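Local coordinates for putative diguanylate cyclase (GGDEF) with PAS/PAC domain (Rhodopseudomonas palustris, PDB 3LIF), which probably makes cyclic di-GMP from two GTP molecules through its GGDEF domain, the present chain being its extracellular sensor portion, at residues 56-61 against 84-90. Residues are numbered along the deposited sequence; the frame is centred on the assembly and turned at random.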
ATOM      1  N   PHE A  56      26.252   6.846  -2.798  1.00 52.40           N
ATOM      2  CA  PHE A  56      24.806   6.943  -2.734  1.00 50.73           C
ATOM      3  C   PHE A  56      24.054   5.599  -2.843  1.00 50.06           C
ATOM      4  O   PHE A  56      23.065   5.368  -2.157  1.00 50.06           O
ATOM      5  CB  PHE A  56      24.360   7.877  -3.851  1.00 50.49           C
ATOM      6  CG  PHE A  56      22.995   8.426  -3.666  1.00 49.32           C
ATOM      7  CD1 PHE A  56      22.658   9.077  -2.493  1.00 46.93           C
ATOM      8  CD2 PHE A  56      22.033   8.278  -4.658  1.00 49.44           C
ATOM      9  CE1 PHE A  56      21.385   9.596  -2.296  1.00 48.34           C
ATOM     10  CE2 PHE A  56      20.723   8.787  -4.470  1.00 51.10           C
ATOM     11  CZ  PHE A  56      20.401   9.471  -3.282  1.00 48.64           C
ATOM     12  N   ASN A  57      24.510   4.695  -3.683  1.00 48.80           N
ATOM     13  CA  ASN A  57      23.894   3.395  -3.665  1.00 48.10           C
ATOM     14  C   ASN A  57      23.905   2.759  -2.279  1.00 49.25           C
ATOM     15  O   ASN A  57      22.917   2.146  -1.863  1.00 50.84           O
ATOM     16  CB  ASN A  57      24.513   2.489  -4.702  1.00 46.89           C
ATOM     17  CG  ASN A  57      24.245   2.968  -6.107  1.00 44.35           C
ATOM     18  OD1 ASN A  57      23.227   3.613  -6.379  1.00 42.32           O
ATOM     19  ND2 ASN A  57      25.148   2.655  -7.012  1.00 41.83           N
ATOM     20  N   GLU A  58      25.012   2.895  -1.549  1.00 49.73           N
ATOM     21  CA  GLU A  58      25.089   2.433  -0.152  1.00 49.10           C
ATOM     22  C   GLU A  58      24.130   3.213   0.715  1.00 47.21           C
ATOM     23  O   GLU A  58      23.470   2.641   1.541  1.00 46.11           O
ATOM     24  CB  GLU A  58      26.504   2.611   0.403  1.00 50.12           C
ATOM     25  CG  GLU A  58      27.498   1.567  -0.095  1.00 55.95           C
ATOM     26  CD  GLU A  58      26.953   0.133   0.045  1.00 63.72           C
ATOM     27  OE1 GLU A  58      26.815  -0.356   1.207  1.00 63.66           O
ATOM     28  OE2 GLU A  58      26.644  -0.492  -1.019  1.00 67.20           O
ATOM     29  N   ARG A  59      24.076   4.525   0.528  1.00 45.58           N
ATOM     30  CA  ARG A  59      23.179   5.343   1.311  1.00 45.11           C
ATOM     31  C   ARG A  59      21.764   4.770   1.129  1.00 45.58           C
ATOM     32  O   ARG A  59      21.071   4.498   2.147  1.00 46.40           O
ATOM     33  CB  ARG A  59      23.255   6.838   0.930  1.00 44.90           C
ATOM     34  CG  ARG A  59      23.182   7.880   2.094  0.50 43.48           C
ATOM     35  CD  ARG A  59      22.631   9.320   1.678  0.50 42.16           C
ATOM     36  NE  ARG A  59      21.143   9.399   1.581  0.50 38.48           N
ATOM     37  CZ  ARG A  59      20.324  10.091   2.382  0.50 32.32           C
ATOM     38  NH1 ARG A  59      20.783  10.831   3.369  0.50 27.66           N
ATOM     39  NH2 ARG A  59      19.031  10.039   2.168  0.50 29.90           N
ATOM     40  N   LEU A  60      21.345   4.551  -0.133  1.00 44.40           N
ATOM     41  CA  LEU A  60      20.030   3.960  -0.436  1.00 42.91           C
ATOM     42  C   LEU A  60      19.852   2.593   0.192  1.00 43.58           C
ATOM     43  O   LEU A  60      18.789   2.261   0.685  1.00 43.15           O
ATOM     44  CB  LEU A  60      19.796   3.838  -1.933  1.00 41.63           C
ATOM     45  CG  LEU A  60      19.650   5.190  -2.621  1.00 39.16           C
ATOM     46  CD1 LEU A  60      19.219   4.971  -4.011  1.00 38.37           C
ATOM     47  CD2 LEU A  60      18.668   6.078  -1.967  1.00 33.25           C
ATOM     48  N   ARG A  61      20.886   1.786   0.170  1.00 44.43           N
ATOM     49  CA  ARG A  61      20.748   0.487   0.760  1.00 46.66           C
ATOM     50  C   ARG A  61      20.598   0.606   2.281  1.00 46.56           C
ATOM     51  O   ARG A  61      20.008  -0.257   2.942  1.00 47.18           O
ATOM     52  CB  ARG A  61      21.942  -0.374   0.385  1.00 47.43           C
ATOM     53  CG  ARG A  61      22.577  -1.162   1.551  1.00 54.00           C
ATOM     54  CD  ARG A  61      23.168  -2.422   0.961  1.00 64.47           C
ATOM     55  NE  ARG A  61      22.249  -2.807  -0.119  1.00 72.03           N
ATOM     56  CZ  ARG A  61      22.208  -3.993  -0.727  1.00 75.83           C
ATOM     57  NH1 ARG A  61      23.064  -4.960  -0.379  1.00 78.15           N
ATOM     58  NH2 ARG A  61      21.296  -4.212  -1.683  1.00 76.68           N
ATOM     59  N   TYR A  84      20.506   4.910  -9.863  1.00 35.14           N
ATOM     60  CA  TYR A  84      20.957   4.451  -8.536  1.00 34.73           C
ATOM     61  C   TYR A  84      19.901   3.525  -7.949  1.00 35.89           C
ATOM     62  O   TYR A  84      18.710   3.591  -8.351  1.00 36.10           O
ATOM     63  CB  TYR A  84      21.119   5.625  -7.580  1.00 33.82           C
ATOM     64  CG  TYR A  84      22.021   6.733  -8.060  1.00 33.48           C
ATOM     65  CD1 TYR A  84      23.395   6.713  -7.793  1.00 32.17           C
ATOM     66  CD2 TYR A  84      21.507   7.807  -8.786  1.00 32.72           C
ATOM     67  CE1 TYR A  84      24.233   7.736  -8.228  1.00 29.35           C
ATOM     68  CE2 TYR A  84      22.319   8.827  -9.232  1.00 31.26           C
ATOM     69  CZ  TYR A  84      23.689   8.780  -8.943  1.00 32.74           C
ATOM     70  OH  TYR A  84      24.498   9.791  -9.358  1.00 32.24           O
ATOM     71  N   ALA A  85      20.324   2.718  -6.969  1.00 35.73           N
ATOM     72  CA  ALA A  85      19.448   1.782  -6.310  1.00 35.82           C
ATOM     73  C   ALA A  85      20.040   1.162  -5.027  1.00 36.50           C
ATOM     74  O   ALA A  85      21.264   1.088  -4.847  1.00 36.87           O
ATOM     75  CB  ALA A  85      19.088   0.718  -7.251  1.00 36.10           C
ATOM     76  N   SER A  86      19.166   0.742  -4.109  1.00 36.01           N
ATOM     77  CA  SER A  86      19.643   0.083  -2.922  1.00 35.42           C
ATOM     78  C   SER A  86      19.952  -1.331  -3.260  1.00 34.64           C
ATOM     79  O   SER A  86      20.383  -2.069  -2.429  1.00 34.23           O
ATOM     80  CB  SER A  86      18.632   0.134  -1.799  1.00 35.35           C
ATOM     81  OG  SER A  86      17.337  -0.090  -2.297  1.00 38.35           O
ATOM     82  N   VAL A  87      19.751  -1.733  -4.493  1.00 35.06           N
ATOM     83  CA  VAL A  87      20.110  -3.104  -4.790  1.00 36.57           C
ATOM     84  C   VAL A  87      21.500  -3.160  -5.401  1.00 36.88           C
ATOM     85  O   VAL A  87      22.078  -2.130  -5.802  1.00 37.56           O
ATOM     86  CB  VAL A  87      19.121  -3.789  -5.761  1.00 36.58           C
ATOM     87  CG1 VAL A  87      19.128  -5.269  -5.502  1.00 38.96           C
ATOM     88  CG2 VAL A  87      17.736  -3.289  -5.522  1.00 38.36           C
ATOM     89  N   LYS A  88      22.046  -4.360  -5.488  1.00 36.58           N
ATOM     90  CA  LYS A  88      23.253  -4.498  -6.266  1.00 36.91           C
ATOM     91  C   LYS A  88      23.379  -5.921  -6.647  1.00 35.45           C
ATOM     92  O   LYS A  88      23.024  -6.784  -5.891  1.00 36.52           O
ATOM     93  CB  LYS A  88      24.460  -4.098  -5.440  1.00 37.67           C
ATOM     94  CG  LYS A  88      24.918  -5.177  -4.530  1.00 39.78           C
ATOM     95  CD  LYS A  88      25.646  -4.549  -3.386  1.00 46.32           C
ATOM     96  CE  LYS A  88      26.555  -5.552  -2.715  1.00 47.83           C
ATOM     97  NZ  LYS A  88      27.596  -4.687  -2.121  1.00 50.99           N
ATOM     98  N   PRO A  89      23.874  -6.178  -7.828  1.00 33.95           N
ATOM     99  CA  PRO A  89      24.247  -5.105  -8.724  1.00 33.17           C
ATOM    100  C   PRO A  89      23.058  -4.199  -9.053  1.00 33.00           C
ATOM    101  O   PRO A  89      21.914  -4.550  -8.794  1.00 33.33           O
ATOM    102  CB  PRO A  89      24.694  -5.835  -9.988  1.00 33.67           C
ATOM    103  CG  PRO A  89      24.621  -7.333  -9.701  1.00 31.57           C
ATOM    104  CD  PRO A  89      24.005  -7.538  -8.387  1.00 33.42           C
ATOM    105  N   VAL A  90      23.340  -3.064  -9.676  1.00 32.05           N
ATOM    106  CA  VAL A  90      22.357  -2.056  -9.926  1.00 31.18           C
ATOM    107  C   VAL A  90      21.855  -2.237 -11.340  1.00 31.86           C
ATOM    108  O   VAL A  90      22.598  -2.094 -12.298  1.00 31.79           O
ATOM    109  CB  VAL A  90      23.016  -0.684  -9.806  1.00 31.21           C
ATOM    110  CG1 VAL A  90      22.039   0.417 -10.073  1.00 28.44           C
ATOM    111  CG2 VAL A  90      23.658  -0.516  -8.431  1.00 31.56           C
TER
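Phe56 drives the edge of its ring into one face of Tyr84, Phe56 CD2 lying 3.7 Å from Tyr84 CG, toward the rim of that face, with the two planes 88° apart: a T-shaped pair. Leu60 CG lies over one face of the Phe56 ring, toward its rim, and Phe45 also packs against that ring, nearly parallel to it. The edge of Tyr84 receives the amide oxygen of Asn57, while its hydroxyl is hydrogen-bonded to the carbonyl of Pro52.

That same oxygen, OD1, accepts the backbone N-H of Ala85 at 3.1 Å; the bond is fairly straight at the hydrogen (158°), although the donor sits well above the carbonyl plane. With CG beside its own backbone N (chi1 -66°), Asn57 carries the amide across to the strand, and ND2 comes 3.8 Å from Val90 CG2. Replacing Asn57 by alanine would probably leave the Ala85 N-H without this acceptor and open a gap beside Val90.

Farther along the helix, Arg61 bends at chi3 and brings the edge of its guanidinium to the carbonyl oxygen of Ser86; the NE bond is weak, and the NH2 contact is modelled too short for its length to be trusted. Lys88 CD lies over one face. Ser86 OG turns instead to Val73 N.

Helix 55-66 thus packs on the end of edge strand 82-85 and the loop after it, in the five-stranded antiparallel sheet, order 2-1-5-4-3, of a PDC (Cache-type) sensor domain.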